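Local coordinates for protein fusolin (Unidentified entomopoxvirus, PDB 4YN2) that forms the virulence-enhancing crystalline spindles of an entomopoxvirus, and probably acts on chitin through its lytic polysaccharide monooxygenase-like domain, at residues F136-V141 against D190-F195; I199-S204 against I228-N233. One frame throughout, in Å; residues are numbered along the deposited sequence.

Contact 1: residues F136-V141 against D190-F195; sequences FCPTAV and DLVYRF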
# COMPACT_ATOMS: atom_id res chain seq x y z
N PHE A 136 -11.07 6.18 -6.54
CA PHE A 136 -10.47 5.44 -7.64
C PHE A 136 -10.49 6.39 -8.83
O PHE A 136 -11.52 7.03 -9.10
CB PHE A 136 -11.17 4.11 -7.94
CG PHE A 136 -10.44 3.25 -8.93
CD1 PHE A 136 -10.59 3.46 -10.30
CD2 PHE A 136 -9.58 2.24 -8.51
CE1 PHE A 136 -9.89 2.67 -11.22
CE2 PHE A 136 -8.88 1.46 -9.43
CZ PHE A 136 -9.05 1.67 -10.78
N CYS A 137 -9.33 6.53 -9.47
CA CYS A 137 -9.10 7.44 -10.58
C CYS A 137 -9.23 6.69 -11.89
O CYS A 137 -8.29 6.00 -12.27
CB CYS A 137 -7.72 8.09 -10.44
SG CYS A 137 -7.40 9.42 -11.61
N PRO A 138 -10.39 6.77 -12.57
CA PRO A 138 -10.55 6.02 -13.81
C PRO A 138 -10.01 6.79 -15.01
O PRO A 138 -10.30 7.96 -15.15
CB PRO A 138 -12.06 5.85 -13.90
CG PRO A 138 -12.61 7.09 -13.31
CD PRO A 138 -11.61 7.55 -12.27
N THR A 139 -9.28 6.13 -15.88
CA THR A 139 -8.79 6.78 -17.08
C THR A 139 -9.85 6.51 -18.21
O THR A 139 -9.86 7.22 -19.21
CB THR A 139 -7.35 6.36 -17.33
OG1 THR A 139 -7.28 4.96 -17.50
CG2 THR A 139 -6.45 6.77 -16.15
N ALA A 140 -10.77 5.55 -17.99
CA ALA A 140 -11.90 5.24 -18.87
C ALA A 140 -13.11 4.86 -18.00
O ALA A 140 -12.94 4.25 -16.95
CB ALA A 140 -11.55 4.11 -19.81
N VAL A 141 -14.32 5.23 -18.43
CA VAL A 141 -15.55 4.90 -17.70
C VAL A 141 -15.99 3.51 -18.15
O VAL A 141 -16.44 3.37 -19.28
CB VAL A 141 -16.64 5.97 -17.95
CG1 VAL A 141 -17.98 5.58 -17.33
CG2 VAL A 141 -16.18 7.34 -17.45
N ASP A 190 -11.37 13.48 -14.93
CA ASP A 190 -12.37 14.52 -14.73
C ASP A 190 -13.47 14.07 -13.75
O ASP A 190 -13.96 14.89 -12.98
CB ASP A 190 -12.93 14.94 -16.09
CG ASP A 190 -11.80 15.41 -17.00
OD1 ASP A 190 -11.26 16.52 -16.75
OD2 ASP A 190 -11.36 14.62 -17.86
N LEU A 191 -13.83 12.78 -13.76
CA LEU A 191 -14.81 12.20 -12.82
C LEU A 191 -14.13 11.06 -12.09
O LEU A 191 -13.17 10.50 -12.62
CB LEU A 191 -16.04 11.68 -13.57
CG LEU A 191 -16.94 12.72 -14.21
CD1 LEU A 191 -17.93 12.05 -15.16
CD2 LEU A 191 -17.71 13.52 -13.17
N VAL A 192 -14.62 10.71 -10.90
CA VAL A 192 -13.99 9.66 -10.09
C VAL A 192 -15.01 8.74 -9.47
O VAL A 192 -16.16 9.11 -9.23
CB VAL A 192 -13.10 10.26 -8.97
CG1 VAL A 192 -11.82 10.84 -9.54
CG2 VAL A 192 -13.85 11.31 -8.16
N TYR A 193 -14.56 7.54 -9.13
CA TYR A 193 -15.37 6.59 -8.37
C TYR A 193 -14.98 6.80 -6.93
O TYR A 193 -13.86 6.48 -6.56
CB TYR A 193 -15.15 5.17 -8.84
CG TYR A 193 -15.72 4.91 -10.21
CD1 TYR A 193 -17.07 4.68 -10.39
CD2 TYR A 193 -14.90 4.91 -11.33
CE1 TYR A 193 -17.60 4.43 -11.65
CE2 TYR A 193 -15.42 4.65 -12.60
CZ TYR A 193 -16.77 4.39 -12.75
OH TYR A 193 -17.28 4.20 -14.01
N ARG A 194 -15.86 7.46 -6.17
CA ARG A 194 -15.64 7.83 -4.77
C ARG A 194 -16.55 7.00 -3.91
O ARG A 194 -17.76 6.96 -4.17
CB ARG A 194 -15.94 9.32 -4.55
CG ARG A 194 -14.73 10.22 -4.60
CD ARG A 194 -15.01 11.58 -3.98
NE ARG A 194 -15.92 12.44 -4.74
CZ ARG A 194 -17.09 12.94 -4.33
NH1 ARG A 194 -17.58 12.60 -3.14
NH2 ARG A 194 -17.78 13.75 -5.11
N PHE A 195 -16.02 6.34 -2.88
CA PHE A 195 -16.86 5.47 -2.07
C PHE A 195 -16.38 5.38 -0.64
O PHE A 195 -15.18 5.26 -0.39
CB PHE A 195 -16.98 4.06 -2.71
CG PHE A 195 -15.69 3.39 -3.13
CD1 PHE A 195 -14.96 3.85 -4.22
CD2 PHE A 195 -15.28 2.21 -2.54
CE1 PHE A 195 -13.80 3.21 -4.63
CE2 PHE A 195 -14.12 1.56 -2.96
CZ PHE A 195 -13.38 2.07 -3.99
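Tyr193 and Pro138 cross obliquely, the CD2-CE2 side of the ring meeting CG and CB of the proline, with Pro138 CG 3.7 Å from Tyr193 CD2. The tyrosine gets there because its CG lies anti to its own carbonyl carbon (chi1 -70°), which carries the ring past the proline toward Val141. Val141 meets the phenol at about a right angle, its CG1 3.7 Å from Tyr193 OH; the hydroxyl itself is hydrogen-bonded to Glu143. Beneath these side chains, strands 129-138 and 191-200 run antiparallel, and Phe136 and Tyr193 form a hydrogen-bonded pair. Phe136 N gives a nearly straight bond to Tyr193 O (2.8 Å), and Tyr193 N returns one in the carbonyl plane of Phe136 O (3.1 Å). The next step is interrupted by Pro138, which has no N-H to offer; its CD instead rests 3.4 Å from Leu191 O. Phe136 and Tyr193 share a face of the sheet but send their rings apart. Phe136 has CG anti to its backbone N (chi1 -171°), so the ring swings away from 190-195, and its CB meets the edge of the Phe195 ring, at 4.3 Å from CE1. Trp212 of the other sheet touches both the Phe136 and the Tyr193 ring, and Tyr147 meets Phe136 edge-to-face. Cys137 turns away from the partner strand, into its disulfide with Cys187. Past Pro138, whose side chain is about 8 Å from the zinc, the backbone of Thr139 is hydrogen-bonded to that of His1. Strand 129-138, paired with 191-200 in one sheet of the sandwich, thus runs on to His142; with the N-terminal His1 this matches the histidine brace of lytic polysaccharide monooxygenases, here holding zinc.

Contact 2: residues I199-S204 against I228-N233; sequences IPIRQS and INFDYN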
# COMPACT_ATOMS: atom_id res chain seq x y z
N ILE A 199 -12.83 1.15 7.08
CA ILE A 199 -11.52 0.51 7.13
C ILE A 199 -11.25 0.02 8.55
O ILE A 199 -11.16 0.85 9.44
CB ILE A 199 -10.42 1.49 6.66
CG1 ILE A 199 -10.73 2.13 5.27
CG2 ILE A 199 -9.06 0.82 6.65
CD1 ILE A 199 -10.84 1.21 4.14
N PRO A 200 -11.05 -1.30 8.79
CA PRO A 200 -10.69 -1.75 10.14
C PRO A 200 -9.35 -1.16 10.57
O PRO A 200 -8.42 -1.12 9.75
CB PRO A 200 -10.60 -3.28 10.00
CG PRO A 200 -11.34 -3.60 8.75
CD PRO A 200 -11.09 -2.44 7.85
N ILE A 201 -9.26 -0.68 11.82
CA ILE A 201 -8.02 -0.08 12.30
C ILE A 201 -7.01 -1.18 12.60
O ILE A 201 -7.37 -2.31 12.89
CB ILE A 201 -8.25 0.83 13.55
CG1 ILE A 201 -9.38 1.84 13.33
CG2 ILE A 201 -6.98 1.58 13.93
CD1 ILE A 201 -9.39 2.56 12.06
N ARG A 202 -5.75 -0.82 12.46
CA ARG A 202 -4.58 -1.65 12.73
C ARG A 202 -3.59 -0.83 13.53
O ARG A 202 -3.58 0.39 13.41
CB ARG A 202 -3.93 -2.10 11.41
CG ARG A 202 -4.86 -2.86 10.45
CD ARG A 202 -5.07 -4.25 10.95
NE ARG A 202 -5.74 -5.12 9.98
CZ ARG A 202 -6.99 -5.57 10.06
NH1 ARG A 202 -7.79 -5.17 11.04
NH2 ARG A 202 -7.45 -6.41 9.15
N GLN A 203 -2.74 -1.49 14.29
CA GLN A 203 -1.68 -0.79 15.04
C GLN A 203 -0.38 -0.82 14.20
O GLN A 203 0.58 -0.13 14.54
CB GLN A 203 -1.46 -1.38 16.45
CG GLN A 203 -1.16 -2.89 16.53
CD GLN A 203 -2.39 -3.77 16.50
OE1 GLN A 203 -3.40 -3.51 17.16
NE2 GLN A 203 -2.34 -4.85 15.72
N SER A 204 -0.36 -1.59 13.10
CA SER A 204 0.78 -1.68 12.19
C SER A 204 0.33 -1.44 10.76
O SER A 204 -0.87 -1.39 10.46
CB SER A 204 1.46 -3.04 12.33
OG SER A 204 0.50 -4.09 12.40
N ILE A 228 -1.32 1.44 3.75
CA ILE A 228 -1.90 2.33 4.76
C ILE A 228 -1.35 2.04 6.15
O ILE A 228 -0.91 0.92 6.44
CB ILE A 228 -3.45 2.26 4.76
CG1 ILE A 228 -3.98 0.86 5.16
CG2 ILE A 228 -4.01 2.70 3.41
CD1 ILE A 228 -5.44 0.83 5.57
N ASN A 229 -1.38 3.06 7.00
CA ASN A 229 -1.02 2.94 8.40
C ASN A 229 -1.92 3.89 9.18
O ASN A 229 -2.58 4.74 8.59
CB ASN A 229 0.47 3.21 8.66
CG ASN A 229 1.01 2.52 9.89
OD1 ASN A 229 0.27 1.98 10.72
ND2 ASN A 229 2.32 2.56 10.06
N PHE A 230 -1.99 3.69 10.49
CA PHE A 230 -2.85 4.45 11.37
C PHE A 230 -2.04 5.22 12.41
O PHE A 230 -1.14 4.65 13.03
CB PHE A 230 -3.81 3.49 12.05
CG PHE A 230 -4.64 2.71 11.06
CD1 PHE A 230 -5.85 3.20 10.61
CD2 PHE A 230 -4.13 1.56 10.46
CE1 PHE A 230 -6.60 2.49 9.66
CE2 PHE A 230 -4.86 0.87 9.50
CZ PHE A 230 -6.09 1.34 9.11
N ASP A 231 -2.34 6.50 12.58
CA ASP A 231 -1.68 7.37 13.54
C ASP A 231 -2.56 7.47 14.79
O ASP A 231 -3.61 8.10 14.75
CB ASP A 231 -1.43 8.78 12.95
CG ASP A 231 -0.20 9.49 13.47
OD1 ASP A 231 0.28 9.12 14.56
OD2 ASP A 231 0.22 10.48 12.83
N TYR A 232 -2.17 6.77 15.85
CA TYR A 232 -2.90 6.81 17.11
C TYR A 232 -2.62 8.11 17.85
O TYR A 232 -1.57 8.72 17.65
CB TYR A 232 -2.53 5.62 18.00
CG TYR A 232 -3.36 4.40 17.68
CD1 TYR A 232 -3.10 3.64 16.55
CD2 TYR A 232 -4.46 4.07 18.45
CE1 TYR A 232 -3.90 2.56 16.21
CE2 TYR A 232 -5.27 2.99 18.12
CZ TYR A 232 -5.00 2.24 16.99
OH TYR A 232 -5.75 1.13 16.69
N ASN A 233 -3.55 8.53 18.69
CA ASN A 233 -3.38 9.72 19.52
C ASN A 233 -2.54 9.36 20.75
O ASN A 233 -2.77 8.31 21.34
CB ASN A 233 -4.74 10.26 19.96
CG ASN A 233 -5.62 10.63 18.80
OD1 ASN A 233 -5.37 11.61 18.10
ND2 ASN A 233 -6.62 9.81 18.51
O HOH W 1 0.37 2.47 13.72
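Strand 199-200 gives way to a loop that passes across strand 228-231; residues 199-204 run at 77° to residues 228-232, so that backbone of one segment packs on side chains of the other. Phe230 is the centre of it. Ile201 CA sits over one face of its ring in a CH-pi contact, 4.1 Å from the centroid and 16° off the normal. Over the same face, nearer the rim, Arg202 N stands 3.4 Å above the ring plane, while Arg202 O closes to 3.2 Å from Phe230 CD2. The Arg202 chain runs beside the ring in the same direction, bends at chi2, and carries its guanidinium to the carbonyl of Thr152. At the ring's edge, in plane, lies Ile199 CG2, which also meets Ile228 CD1 tip to tip. Strands 191-200 and 206-214 belong to different sheets of the immunoglobulin-like β-sandwich, and the loop between them is what crosses over Phe230 here. Farther along, Ile201 CG2, anti to its backbone N, is tight against Tyr232 OH at 3.1 Å; the edge of that tyrosine ring faces Arg202 O. A water joins the backbones, 2.7 Å from both Gln203 O and Phe230 O. Asn229 OD1 leans toward Ser204 and accepts a hydrogen bond from Phe230 N at 2.8 Å, the donor standing 31° out of the carbonyl plane.

Overall arrangement
Strand 191-200 serves both contacts: its beginning in contact 1, its end in contact 2, with centres 26 Å apart and no touch between them beyond that shared strand. Contact 1 is the more buried and lies within one sheet, where paired backbone bonds set the register and an aromatic cluster faces the opposing sheet. Contact 2 is partly buried and joins elements of different sheets; with no direct hydrogen bond between its segments, it depends on a phenylalanine packed under loop backbone, isoleucine contacts and a bridging water. The two also mark different regions of the sandwich: 136-141 leads toward the zinc site, whereas 199-204 against 228-233 is far from it.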